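Local coordinates for protein BsaWI endonuclease (Geobacillus stearothermophilus, PDB 4ZSF) that probably cleaves double-stranded DNA as a metal-dependent type II restriction endonuclease of the PD-(D/E)XK nuclease superfamily, at residues 9-14 with 57-62; 35-40 with 47-52; 181-186 with 219-224; 186-191 with 265-270. All blocks are in the same frame, centred on the assembly; numbering follows the deposited sequence. Where two conformers were deposited one is given.

Interaction 1 of 4, residues 9-14 with 57-62; sequences STYAKI and YSAHMD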
loop_
_atom_site.group_PDB
_atom_site.type_symbol
_atom_site.label_atom_id
_atom_site.label_comp_id
_atom_site.label_asym_id
_atom_site.label_seq_id
_atom_site.Cartn_x
_atom_site.Cartn_y
_atom_site.Cartn_z
ATOM N N SER A 9 -29.198 9.704 -7.461
ATOM C CA SER A 9 -29.806 11.017 -7.659
ATOM C C SER A 9 -29.477 11.913 -6.472
ATOM O O SER A 9 -29.236 13.107 -6.629
ATOM C CB SER A 9 -31.327 10.892 -7.867
ATOM O OG SER A 9 -31.981 10.593 -6.650
ATOM N N THR A 10 -29.431 11.328 -5.282
ATOM C CA THR A 10 -29.169 12.097 -4.075
ATOM C C THR A 10 -27.705 12.556 -3.982
ATOM O O THR A 10 -27.434 13.724 -3.624
ATOM C CB THR A 10 -29.566 11.280 -2.834
ATOM O OG1 THR A 10 -30.983 10.971 -2.907
ATOM C CG2 THR A 10 -29.246 12.026 -1.526
ATOM N N TYR A 11 -26.772 11.652 -4.325
ATOM C CA TYR A 11 -25.330 12.040 -4.328
ATOM C C TYR A 11 -25.145 13.254 -5.288
ATOM O O TYR A 11 -24.478 14.234 -4.962
ATOM C CB TYR A 11 -24.495 10.868 -4.773
ATOM C CG TYR A 11 -23.060 11.257 -5.045
ATOM C CD1 TYR A 11 -22.710 11.700 -6.312
ATOM C CD2 TYR A 11 -22.094 11.210 -4.049
ATOM C CE1 TYR A 11 -21.401 12.086 -6.600
ATOM C CE2 TYR A 11 -20.775 11.594 -4.315
ATOM C CZ TYR A 11 -20.464 12.047 -5.599
ATOM O OH TYR A 11 -19.198 12.440 -5.905
ATOM N N ALA A 12 -25.738 13.148 -6.470
ATOM C CA ALA A 12 -25.584 14.200 -7.474
ATOM C C ALA A 12 -26.168 15.492 -6.968
ATOM O O ALA A 12 -25.548 16.541 -7.124
ATOM C CB ALA A 12 -26.228 13.788 -8.812
ATOM N N LYS A 13 -27.346 15.436 -6.337
ATOM C CA LYS A 13 -27.975 16.657 -5.829
ATOM C C LYS A 13 -27.170 17.329 -4.738
ATOM O O LYS A 13 -26.971 18.547 -4.749
ATOM C CB LYS A 13 -29.378 16.355 -5.275
ATOM C CG LYS A 13 -30.082 17.609 -4.691
ATOM C CD LYS A 13 -31.534 17.271 -4.305
ATOM C CE LYS A 13 -32.382 18.542 -4.120
ATOM N N ILE A 14 -26.731 16.542 -3.759
ATOM C CA ILE A 14 -26.018 17.106 -2.626
ATOM C C ILE A 14 -24.659 17.598 -3.108
ATOM O O ILE A 14 -24.211 18.675 -2.681
ATOM C CB ILE A 14 -25.837 16.082 -1.468
ATOM C CG1 ILE A 14 -27.243 15.678 -0.882
ATOM C CG2 ILE A 14 -24.885 16.649 -0.347
ATOM C CD1 ILE A 14 -27.161 14.536 0.112
ATOM N N TYR A 57 -20.761 4.627 -4.142
ATOM C CA TYR A 57 -19.510 4.437 -4.967
ATOM C C TYR A 57 -19.803 4.605 -6.459
ATOM O O TYR A 57 -19.064 5.304 -7.180
ATOM C CB TYR A 57 -18.976 3.069 -4.696
ATOM C CG TYR A 57 -17.935 2.549 -5.663
ATOM C CD1 TYR A 57 -16.611 2.986 -5.561
ATOM C CD2 TYR A 57 -18.273 1.620 -6.653
ATOM C CE1 TYR A 57 -15.576 2.406 -6.428
ATOM C CE2 TYR A 57 -17.275 1.063 -7.553
ATOM C CZ TYR A 57 -15.951 1.462 -7.400
ATOM O OH TYR A 57 -15.021 0.867 -8.258
ATOM N N SER A 58 -20.861 3.950 -6.921
ATOM C CA SER A 58 -21.275 4.032 -8.316
ATOM C C SER A 58 -21.500 5.487 -8.712
ATOM O O SER A 58 -21.074 5.907 -9.783
ATOM C CB SER A 58 -22.561 3.231 -8.561
ATOM O OG SER A 58 -22.917 3.261 -9.936
ATOM N N ALA A 59 -22.161 6.255 -7.839
ATOM C CA ALA A 59 -22.507 7.645 -8.154
ATOM C C ALA A 59 -21.233 8.462 -8.211
ATOM O O ALA A 59 -21.046 9.292 -9.116
ATOM C CB ALA A 59 -23.485 8.223 -7.096
ATOM N N HIS A 60 -20.352 8.215 -7.268
ATOM C CA HIS A 60 -19.125 9.009 -7.204
ATOM C C HIS A 60 -18.264 8.667 -8.418
ATOM O O HIS A 60 -17.720 9.549 -9.085
ATOM C CB HIS A 60 -18.326 8.737 -5.908
ATOM C CG HIS A 60 -17.035 9.511 -5.825
ATOM N ND1 HIS A 60 -16.994 10.866 -5.532
ATOM C CD2 HIS A 60 -15.745 9.120 -6.010
ATOM C CE1 HIS A 60 -15.730 11.266 -5.508
ATOM N NE2 HIS A 60 -14.948 10.227 -5.778
ATOM N N MET A 61 -18.130 7.372 -8.689
ATOM C CA MET A 61 -17.366 6.993 -9.902
ATOM C C MET A 61 -17.933 7.586 -11.218
ATOM O O MET A 61 -17.159 7.992 -12.086
ATOM C CB MET A 61 -17.297 5.462 -10.038
ATOM C CG MET A 61 -16.580 4.743 -8.915
ATOM S SD MET A 61 -14.803 5.134 -8.921
ATOM C CE MET A 61 -14.277 4.128 -10.345
ATOM N N ASP A 62 -19.269 7.627 -11.362
ATOM C CA ASP A 62 -19.911 8.203 -12.542
ATOM C C ASP A 62 -19.568 9.689 -12.650
ATOM O O ASP A 62 -19.265 10.179 -13.748
ATOM C CB ASP A 62 -21.440 8.026 -12.503
ATOM C CG ASP A 62 -22.114 8.398 -13.832
ATOM O OD1 ASP A 62 -21.442 8.514 -14.885
ATOM O OD2 ASP A 62 -23.343 8.556 -13.812
#

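Interaction 2 of 4, residues 35-40 with 47-52; sequences DTMISA and VEAAEI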
loop_
_atom_site.group_PDB
_atom_site.type_symbol
_atom_site.label_atom_id
_atom_site.label_comp_id
_atom_site.label_asym_id
_atom_site.label_seq_id
_atom_site.Cartn_x
_atom_site.Cartn_y
_atom_site.Cartn_z
ATOM N N ASP A 35 -23.722 12.193 3.429
ATOM C CA ASP A 35 -25.164 12.490 3.589
ATOM C C ASP A 35 -26.034 11.595 2.731
ATOM O O ASP A 35 -27.192 11.299 3.086
ATOM C CB ASP A 35 -25.422 13.972 3.257
ATOM C CG ASP A 35 -24.939 14.929 4.374
ATOM O OD1 ASP A 35 -24.329 14.504 5.412
ATOM O OD2 ASP A 35 -25.126 16.142 4.145
ATOM N N THR A 36 -25.491 11.102 1.619
ATOM C CA THR A 36 -26.279 10.166 0.811
ATOM C C THR A 36 -26.346 8.837 1.573
ATOM O O THR A 36 -27.408 8.220 1.587
ATOM C CB THR A 36 -25.686 9.964 -0.585
ATOM O OG1 THR A 36 -25.690 11.247 -1.244
ATOM C CG2 THR A 36 -26.553 8.953 -1.425
ATOM N N MET A 37 -25.221 8.388 2.152
ATOM C CA MET A 37 -25.211 7.124 2.939
ATOM C C MET A 37 -26.274 7.235 4.071
ATOM O O MET A 37 -27.127 6.355 4.278
ATOM C CB MET A 37 -23.811 6.855 3.505
ATOM C CG MET A 37 -23.714 5.550 4.326
ATOM S SD MET A 37 -24.120 4.061 3.346
ATOM C CE MET A 37 -23.231 2.891 4.385
ATOM N N ILE A 38 -26.233 8.337 4.800
ATOM C CA ILE A 38 -27.157 8.495 5.946
ATOM C C ILE A 38 -28.608 8.522 5.455
ATOM O O ILE A 38 -29.449 7.801 5.999
ATOM C CB ILE A 38 -26.826 9.773 6.751
ATOM C CG1 ILE A 38 -25.504 9.593 7.493
ATOM C CG2 ILE A 38 -28.019 10.126 7.779
ATOM C CD1 ILE A 38 -24.996 10.919 8.106
ATOM N N SER A 39 -28.876 9.319 4.422
ATOM C CA SER A 39 -30.230 9.524 3.888
ATOM C C SER A 39 -30.822 8.240 3.355
ATOM O O SER A 39 -32.004 7.910 3.606
ATOM C CB SER A 39 -30.200 10.578 2.775
ATOM O OG SER A 39 -31.515 11.045 2.526
ATOM N N ALA A 40 -29.999 7.492 2.636
ATOM C CA ALA A 40 -30.438 6.230 2.028
ATOM C C ALA A 40 -30.654 5.179 3.073
ATOM O O ALA A 40 -31.571 4.346 2.918
ATOM C CB ALA A 40 -29.391 5.722 0.999
ATOM N N VAL A 47 -32.357 -2.341 3.465
ATOM C CA VAL A 47 -31.280 -2.668 2.519
ATOM C C VAL A 47 -29.940 -2.728 3.266
ATOM O O VAL A 47 -29.723 -1.906 4.148
ATOM C CB VAL A 47 -31.231 -1.638 1.401
ATOM C CG1 VAL A 47 -30.068 -1.948 0.453
ATOM C CG2 VAL A 47 -32.562 -1.644 0.634
ATOM N N GLU A 48 -29.075 -3.672 2.929
ATOM C CA GLU A 48 -27.799 -3.858 3.660
ATOM C C GLU A 48 -26.932 -2.593 3.482
ATOM O O GLU A 48 -26.849 -2.082 2.387
ATOM C CB GLU A 48 -27.074 -5.102 3.176
ATOM C CG GLU A 48 -27.595 -6.395 3.799
ATOM C CD GLU A 48 -27.067 -7.672 3.134
ATOM O OE1 GLU A 48 -26.321 -7.557 2.137
ATOM O OE2 GLU A 48 -27.405 -8.804 3.607
ATOM N N ALA A 49 -26.350 -2.057 4.559
ATOM C CA ALA A 49 -25.623 -0.797 4.458
ATOM C C ALA A 49 -24.491 -0.922 3.427
ATOM O O ALA A 49 -24.202 0.047 2.681
ATOM C CB ALA A 49 -25.061 -0.378 5.843
ATOM N N ALA A 50 -23.897 -2.118 3.311
ATOM C CA ALA A 50 -22.830 -2.321 2.327
ATOM C C ALA A 50 -23.332 -2.134 0.901
ATOM O O ALA A 50 -22.583 -1.663 0.043
ATOM C CB ALA A 50 -22.202 -3.705 2.482
ATOM N N GLU A 51 -24.590 -2.479 0.637
ATOM C CA GLU A 51 -25.127 -2.311 -0.714
ATOM C C GLU A 51 -25.364 -0.830 -1.030
ATOM O O GLU A 51 -25.200 -0.363 -2.165
ATOM C CB GLU A 51 -26.435 -3.099 -0.847
ATOM C CG GLU A 51 -26.185 -4.571 -0.836
ATOM C CD GLU A 51 -25.389 -5.021 -2.055
ATOM O OE1 GLU A 51 -25.744 -4.615 -3.186
ATOM O OE2 GLU A 51 -24.395 -5.764 -1.888
ATOM N N ILE A 52 -25.883 -0.115 -0.046
ATOM C CA ILE A 52 -25.994 1.331 -0.179
ATOM C C ILE A 52 -24.623 1.996 -0.472
ATOM O O ILE A 52 -24.495 2.861 -1.369
ATOM C CB ILE A 52 -26.630 1.897 1.100
ATOM C CG1 ILE A 52 -28.058 1.325 1.179
ATOM C CG2 ILE A 52 -26.704 3.414 1.000
ATOM C CD1 ILE A 52 -28.829 1.892 2.336
#

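Interaction 3 of 4, residues 181-186 with 219-224; sequences KAMEAF and GWHGMY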
loop_
_atom_site.group_PDB
_atom_site.type_symbol
_atom_site.label_atom_id
_atom_site.label_comp_id
_atom_site.label_asym_id
_atom_site.label_seq_id
_atom_site.Cartn_x
_atom_site.Cartn_y
_atom_site.Cartn_z
ATOM N N LYS A 181 21.253 0.629 4.314
ATOM C CA LYS A 181 21.565 -0.491 5.178
ATOM C C LYS A 181 22.394 -1.590 4.476
ATOM O O LYS A 181 23.275 -2.195 5.125
ATOM C CB LYS A 181 20.260 -1.084 5.760
ATOM C CG LYS A 181 19.573 -0.132 6.785
ATOM C CD LYS A 181 20.582 0.293 7.810
ATOM C CE LYS A 181 19.964 0.890 9.071
ATOM N NZ LYS A 181 20.995 0.841 10.189
ATOM N N ALA A 182 22.131 -1.848 3.176
ATOM C CA ALA A 182 22.907 -2.821 2.409
ATOM C C ALA A 182 24.350 -2.327 2.283
ATOM O O ALA A 182 25.294 -3.119 2.410
ATOM C CB ALA A 182 22.270 -3.045 1.020
ATOM N N MET A 183 24.529 -1.015 2.068
ATOM C CA MET A 183 25.906 -0.461 1.986
ATOM C C MET A 183 26.581 -0.587 3.347
ATOM O O MET A 183 27.780 -0.881 3.410
ATOM C CB MET A 183 25.881 1.018 1.510
ATOM C CG MET A 183 25.287 1.115 0.085
ATOM S SD MET A 183 25.598 2.710 -0.703
ATOM C CE MET A 183 24.544 3.762 0.282
ATOM N N GLU A 184 25.832 -0.349 4.427
ATOM C CA GLU A 184 26.386 -0.549 5.760
ATOM C C GLU A 184 26.807 -2.000 6.041
ATOM O O GLU A 184 27.706 -2.236 6.884
ATOM C CB GLU A 184 25.380 -0.158 6.824
ATOM C CG GLU A 184 25.384 1.259 7.126
ATOM C CD GLU A 184 24.324 1.546 8.207
ATOM O OE1 GLU A 184 24.101 0.668 9.099
ATOM O OE2 GLU A 184 23.705 2.630 8.117
ATOM N N ALA A 185 26.139 -2.926 5.370
ATOM C CA ALA A 185 26.419 -4.368 5.472
ATOM C C ALA A 185 27.475 -4.836 4.503
ATOM O O ALA A 185 27.736 -6.032 4.432
ATOM C CB ALA A 185 25.147 -5.174 5.224
ATOM N N PHE A 186 28.070 -3.888 3.788
ATOM C CA PHE A 186 29.169 -4.132 2.842
ATOM C C PHE A 186 28.701 -5.011 1.696
ATOM O O PHE A 186 29.410 -5.937 1.264
ATOM C CB PHE A 186 30.406 -4.734 3.525
ATOM C CG PHE A 186 30.943 -3.883 4.644
ATOM C CD1 PHE A 186 31.874 -2.851 4.393
ATOM C CD2 PHE A 186 30.508 -4.095 5.941
ATOM C CE1 PHE A 186 32.364 -2.073 5.435
ATOM C CE2 PHE A 186 30.960 -3.296 6.987
ATOM C CZ PHE A 186 31.944 -2.303 6.745
ATOM N N GLY A 219 22.636 7.519 -1.611
ATOM C CA GLY A 219 21.654 6.538 -1.148
ATOM C C GLY A 219 21.920 5.161 -1.734
ATOM O O GLY A 219 21.405 4.122 -1.233
ATOM N N TRP A 220 22.752 5.141 -2.789
ATOM C CA TRP A 220 23.134 3.940 -3.554
ATOM C C TRP A 220 24.588 4.071 -3.979
ATOM O O TRP A 220 25.091 5.179 -4.031
ATOM C CB TRP A 220 22.283 3.727 -4.846
ATOM C CG TRP A 220 20.809 3.385 -4.555
ATOM C CD1 TRP A 220 20.263 2.129 -4.530
ATOM C CD2 TRP A 220 19.760 4.294 -4.254
ATOM N NE1 TRP A 220 18.951 2.213 -4.212
ATOM C CE2 TRP A 220 18.599 3.528 -4.056
ATOM C CE3 TRP A 220 19.680 5.697 -4.130
ATOM C CZ2 TRP A 220 17.372 4.100 -3.701
ATOM C CZ3 TRP A 220 18.438 6.276 -3.792
ATOM C CH2 TRP A 220 17.303 5.474 -3.596
ATOM N N HIS A 221 25.216 2.953 -4.345
ATOM C CA HIS A 221 26.502 2.998 -5.016
ATOM C C HIS A 221 26.334 3.523 -6.424
ATOM O O HIS A 221 27.206 4.213 -6.967
ATOM C CB HIS A 221 27.160 1.593 -5.047
ATOM C CG HIS A 221 27.672 1.190 -3.702
ATOM N ND1 HIS A 221 27.251 0.061 -3.047
ATOM C CD2 HIS A 221 28.564 1.797 -2.871
ATOM C CE1 HIS A 221 27.874 -0.036 -1.889
ATOM N NE2 HIS A 221 28.663 1.019 -1.743
ATOM N N GLY A 222 25.215 3.158 -7.019
ATOM C CA GLY A 222 24.996 3.518 -8.413
ATOM C C GLY A 222 23.504 3.359 -8.735
ATOM O O GLY A 222 22.822 2.481 -8.203
ATOM N N MET A 223 23.040 4.228 -9.619
ATOM C CA MET A 223 21.671 4.225 -10.099
ATOM C C MET A 223 21.804 4.115 -11.624
ATOM O O MET A 223 22.567 4.899 -12.220
ATOM C CB MET A 223 20.963 5.513 -9.656
ATOM C CG MET A 223 19.672 5.784 -10.379
ATOM S SD MET A 223 18.369 4.677 -9.782
ATOM C CE MET A 223 18.088 5.316 -8.124
ATOM N N TYR A 224 21.131 3.137 -12.238
ATOM C CA TYR A 224 21.265 2.921 -13.705
ATOM C C TYR A 224 19.945 3.224 -14.329
ATOM O O TYR A 224 18.970 2.574 -13.958
ATOM C CB TYR A 224 21.698 1.461 -13.992
ATOM C CG TYR A 224 23.032 1.248 -13.308
ATOM C CD1 TYR A 224 23.100 0.894 -11.983
ATOM C CD2 TYR A 224 24.210 1.501 -13.991
ATOM C CE1 TYR A 224 24.335 0.768 -11.302
ATOM C CE2 TYR A 224 25.448 1.370 -13.370
ATOM C CZ TYR A 224 25.505 0.978 -12.018
ATOM O OH TYR A 224 26.744 0.920 -11.383
#

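Interaction 4 of 4, residues 186-191 with 265-270; sequences FFWSVA and YEWKAG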
loop_
_atom_site.group_PDB
_atom_site.type_symbol
_atom_site.label_atom_id
_atom_site.label_comp_id
_atom_site.label_asym_id
_atom_site.label_seq_id
_atom_site.Cartn_x
_atom_site.Cartn_y
_atom_site.Cartn_z
ATOM N N PHE A 186 28.070 -3.888 3.788
ATOM C CA PHE A 186 29.169 -4.132 2.842
ATOM C C PHE A 186 28.701 -5.011 1.696
ATOM O O PHE A 186 29.410 -5.937 1.264
ATOM C CB PHE A 186 30.406 -4.734 3.525
ATOM C CG PHE A 186 30.943 -3.883 4.644
ATOM C CD1 PHE A 186 31.874 -2.851 4.393
ATOM C CD2 PHE A 186 30.508 -4.095 5.941
ATOM C CE1 PHE A 186 32.364 -2.073 5.435
ATOM C CE2 PHE A 186 30.960 -3.296 6.987
ATOM C CZ PHE A 186 31.944 -2.303 6.745
ATOM N N PHE A 187 27.569 -4.624 1.098
ATOM C CA PHE A 187 27.188 -5.161 -0.226
ATOM C C PHE A 187 27.133 -4.009 -1.231
ATOM O O PHE A 187 26.803 -2.865 -0.866
ATOM C CB PHE A 187 25.820 -5.819 -0.178
ATOM C CG PHE A 187 25.811 -7.114 0.635
ATOM C CD1 PHE A 187 25.550 -7.103 2.010
ATOM C CD2 PHE A 187 26.068 -8.339 -0.003
ATOM C CE1 PHE A 187 25.554 -8.319 2.751
ATOM C CE2 PHE A 187 26.063 -9.525 0.740
ATOM C CZ PHE A 187 25.817 -9.513 2.076
ATOM N N TRP A 188 27.379 -4.350 -2.502
ATOM C CA TRP A 188 27.081 -3.398 -3.601
ATOM C C TRP A 188 25.601 -3.142 -3.600
ATOM O O TRP A 188 24.821 -4.095 -3.591
ATOM C CB TRP A 188 27.516 -4.032 -4.892
ATOM C CG TRP A 188 27.543 -3.120 -6.074
ATOM C CD1 TRP A 188 27.973 -1.801 -6.118
ATOM C CD2 TRP A 188 27.161 -3.482 -7.407
ATOM N NE1 TRP A 188 27.900 -1.366 -7.429
ATOM C CE2 TRP A 188 27.407 -2.372 -8.226
ATOM C CE3 TRP A 188 26.647 -4.665 -7.989
ATOM C CZ2 TRP A 188 27.159 -2.402 -9.618
ATOM C CZ3 TRP A 188 26.400 -4.695 -9.348
ATOM C CH2 TRP A 188 26.614 -3.551 -10.146
ATOM N N SER A 189 25.183 -1.878 -3.622
ATOM C CA SER A 189 23.748 -1.622 -3.555
ATOM C C SER A 189 23.366 -0.703 -4.699
ATOM O O SER A 189 23.806 0.445 -4.759
ATOM C CB SER A 189 23.341 -0.985 -2.206
ATOM O OG SER A 189 21.939 -0.763 -2.192
ATOM N N VAL A 190 22.579 -1.210 -5.632
ATOM C CA VAL A 190 22.265 -0.365 -6.783
ATOM C C VAL A 190 20.806 -0.386 -7.154
ATOM O O VAL A 190 20.030 -1.201 -6.635
ATOM C CB VAL A 190 23.103 -0.786 -8.044
ATOM C CG1 VAL A 190 24.602 -0.555 -7.781
ATOM C CG2 VAL A 190 22.808 -2.243 -8.411
ATOM N N ALA A 191 20.421 0.544 -8.039
ATOM C CA ALA A 191 19.022 0.579 -8.484
ATOM C C ALA A 191 19.019 0.658 -9.995
ATOM O O ALA A 191 19.920 1.296 -10.575
ATOM C CB ALA A 191 18.331 1.752 -7.926
ATOM N N TYR A 265 29.359 2.972 1.957
ATOM C CA TYR A 265 28.720 3.908 1.024
ATOM C C TYR A 265 29.725 4.688 0.157
ATOM O O TYR A 265 29.353 5.192 -0.881
ATOM C CB TYR A 265 27.776 4.878 1.815
ATOM C CG TYR A 265 28.545 5.895 2.627
ATOM C CD1 TYR A 265 28.945 7.089 2.047
ATOM C CD2 TYR A 265 28.973 5.624 3.953
ATOM C CE1 TYR A 265 29.682 8.036 2.763
ATOM C CE2 TYR A 265 29.731 6.586 4.672
ATOM C CZ TYR A 265 30.073 7.766 4.043
ATOM O OH TYR A 265 30.799 8.716 4.702
ATOM N N GLU A 266 30.989 4.815 0.594
ATOM C CA GLU A 266 31.937 5.642 -0.113
ATOM C C GLU A 266 32.392 5.017 -1.416
ATOM O O GLU A 266 32.852 5.727 -2.337
ATOM C CB GLU A 266 33.187 5.917 0.760
ATOM C CG GLU A 266 32.849 6.670 2.023
ATOM C CD GLU A 266 34.098 6.882 2.855
ATOM O OE1 GLU A 266 34.855 7.843 2.549
ATOM O OE2 GLU A 266 34.312 6.112 3.806
ATOM N N TRP A 267 32.256 3.703 -1.511
ATOM C CA TRP A 267 32.745 2.995 -2.704
ATOM C C TRP A 267 32.081 3.573 -3.962
ATOM O O TRP A 267 30.877 3.841 -3.989
ATOM C CB TRP A 267 32.460 1.497 -2.621
ATOM C CG TRP A 267 33.033 0.702 -3.798
ATOM C CD1 TRP A 267 34.275 0.102 -3.829
ATOM C CD2 TRP A 267 32.429 0.457 -5.070
ATOM N NE1 TRP A 267 34.458 -0.522 -5.057
ATOM C CE2 TRP A 267 33.334 -0.326 -5.827
ATOM C CE3 TRP A 267 31.177 0.789 -5.633
ATOM C CZ2 TRP A 267 33.048 -0.778 -7.143
ATOM C CZ3 TRP A 267 30.874 0.329 -6.963
ATOM C CH2 TRP A 267 31.801 -0.449 -7.683
ATOM N N LYS A 268 32.858 3.779 -5.014
ATOM C CA LYS A 268 32.264 4.200 -6.264
ATOM C C LYS A 268 33.018 3.547 -7.426
ATOM O O LYS A 268 34.227 3.416 -7.336
ATOM C CB LYS A 268 32.329 5.746 -6.350
ATOM C CG LYS A 268 31.780 6.265 -7.694
ATOM C CD LYS A 268 31.625 7.801 -7.718
ATOM C CE LYS A 268 31.429 8.358 -9.185
ATOM N NZ LYS A 268 31.484 9.865 -9.213
ATOM N N ALA A 269 32.318 3.155 -8.494
ATOM C CA ALA A 269 32.949 2.497 -9.625
ATOM C C ALA A 269 33.892 3.439 -10.365
ATOM O O ALA A 269 33.645 4.650 -10.399
ATOM C CB ALA A 269 31.874 2.000 -10.580
ATOM N N GLY A 270 34.962 2.891 -10.938
ATOM C CA GLY A 270 35.746 3.625 -11.916
ATOM C C GLY A 270 36.710 4.627 -11.342
ATOM O O GLY A 270 37.158 5.529 -12.086
#

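Interaction 1 of 4, residues 9-14 with 57-62
Y11 and A59 mark the closest backbone approach of the two helical segments, their CA atoms 6.5 Å apart. Segment 9-14 is a piece of helix 3-22 and 57-62 a piece of helix 49-65; 161 Å² is buried between them, nearly all of it by Y11, A59 and H60. The small methyl of A59 points at the partner helix, and Y11 CD1 rests against A59 CB at 3.6 Å. From there the phenol ring lies along the surface of helix 49-65, one face turned to the backbone, with H60 N 4.1 Å above the ring plane and displaced toward the rim. Y11 CG stands anti to its own N (chi1 169°), which carries the ring across the gap and delivers the hydroxyl to H60.

Both helices belong to an all-helical N-terminal part of the chain, in which helix 25-43 packs beside them: A32 touches Y11 and Q29 touches H60. The contact lies about 5 Å from the bound DNA at the nearest atoms.

The polar element is a hydrogen bond between Y11 OH and H60 ND1, 2.7 Å long and moderately bent (153°), in which either atom could be the donor. The two rings are nearly perpendicular (88°) and touch only through their outer atoms, the hydroxyl coming up to the imidazole's edge beside ND1. R63, three residues after H60, makes a second hydrogen bond to Y11 OH through its NE. On the imidazole, NE2 is bonded to S82 OG of the second subunit.

Interaction 2 of 4, residues 35-40 with 47-52
M37 and A40 of helix 25-43 meet I52 and A49 of the next helix through apolar contacts that bury 202 Å² in all. I52 supplies the central branch: its CG2 methyl lies 3.5 Å from M37 SD and also 3.5 Å from A40 CB, so one methyl fits between two residues spaced almost a helical turn apart. The other arm of I52 ends over the backbone of A40, with CD1 3.7 Å from A40 O. M37 reaches across because its chain bends at chi2 (61°), which lays the sulfur against I52 and sends CE on to A49, 4.0 Å from A49 CB.

One contact involves a backbone polar atom: M37 CE packs 3.5 Å from A49 O, the carbonyl in the first turn of helix 49-65. Within that turn, E48 occupies the N-cap position, and its carbonyl oxygen accepts from both E51 N and I52 N, which secures the backbone that presents A49 and I52.

M94 of the second subunit packs on M37, and L194 of that subunit on A49, placing the cluster beside the dimer interface. The arrangement is that of two consecutive helices joined by a short loop and steeply inclined to each other, packed where they meet through two alanines, an isoleucine and a methionine.

Interaction 3 of 4, residues 181-186 with 219-224
M183 and H221 are arranged as a Met-aromatic pair, with the thioether laid over the flat of the imidazole. SD is 3.6 Å from the centroid of the H221 ring and only 8° off the ring normal, so the sulfur sits almost exactly above the centre. The methylene before it shares the same face: M183 CG is 3.5 Å from H221 CE1. CG and SD thus both lie over the ring as the two side chains run past each other in opposite directions. Beyond the sulfur the chain turns at chi3 (-70°), bringing CE to 3.5 Å from G219 O, while SD also rests 3.7 Å from W220 C. M183 therefore spans three consecutive residues of the loop leading into strand 222-226.

Both imidazole nitrogens are held. ND1 is hydrogen-bonded to S189 N and NE2 to N264 O, two partners that would be expected to restrict ring rotation and keep one face presented to M183. F263 meets H221 edge-to-face, and S179 OG is hydrogen-bonded to G219 O.

M183 lies in the last turn of helix 172-184, which ends in a Schellman motif with F186 at positive phi. In this way the helix packs on the entrance to strand 222-226, beside strand 188-193, its parallel neighbour in the mixed sheet of the nuclease domain.

Interaction 4 of 4, residues 186-191 with 265-270
W188 and W267 meet where the NE1-CD1 side of the first indole comes up to the CE3-CZ3-CH2 part of the second. The nearest pair is W188 NE1 and W267 CZ3 at 3.5 Å, with W188 CD1 following at 3.7 Å from W267 CZ3. The approach is oblique from both sides: the five-membered ring of W188 and the six-membered ring of W267 have centroids 5.2 Å apart and planes at 81°. The small burial, 72 Å² over both segments, agrees with so limited a contact. W267 CG is anti to its backbone N (chi1 -176°), extending the indole from its loop toward the strand, whereas the CB of W188 leaves the backbone at an angle to the partner and only the pyrrole end of the ring comes close.

W188 opens strand 188-193, a parallel neighbour of both 155-165 and 222-226 in the mixed sheet of the PD-(D/E)XK nuclease fold. The W267 segment has no regular secondary structure and follows helix 243-258 in the chain, so the contact lays the C-terminal tail against the start of a central strand.

Around this pair, each indole has its own support. V190 CG1 lies 3.3 Å above the plane of the W188 ring, toward its rim, and A249 and A252 of helix 243-258 also touch W188. On the other indole, A269 N lies 3.5 Å above the W267 plane, F263 stacks with the ring, and NE1 is hydrogen-bonded to D255 OD2. The backbone of W267 is held through its O by R234 NH1, and the next residue, K268, forms a salt bridge with D233.

In the fold
Interactions 1 and 2 lie in the N-terminal helical part and share helix 49-65; they touch where T36 packs on Y11, and both border the second subunit. Interactions 3 and 4 lie on the opposite side of the chain's centre, about 50 Å away between centres, and meet each other where strands 188-193 and 222-226 run side by side, with Y224 N 2.8 Å from A191 O. Interactions 1, 2 and 3 are buried, whereas interaction 4 is only partly so. Their chemistry differs accordingly: a polar tyrosine-histidine link near DNA, a largely apolar seam between consecutive helices, sulfur over an imidazole at the sheet, and two indoles where the C-terminal tail meets a central strand.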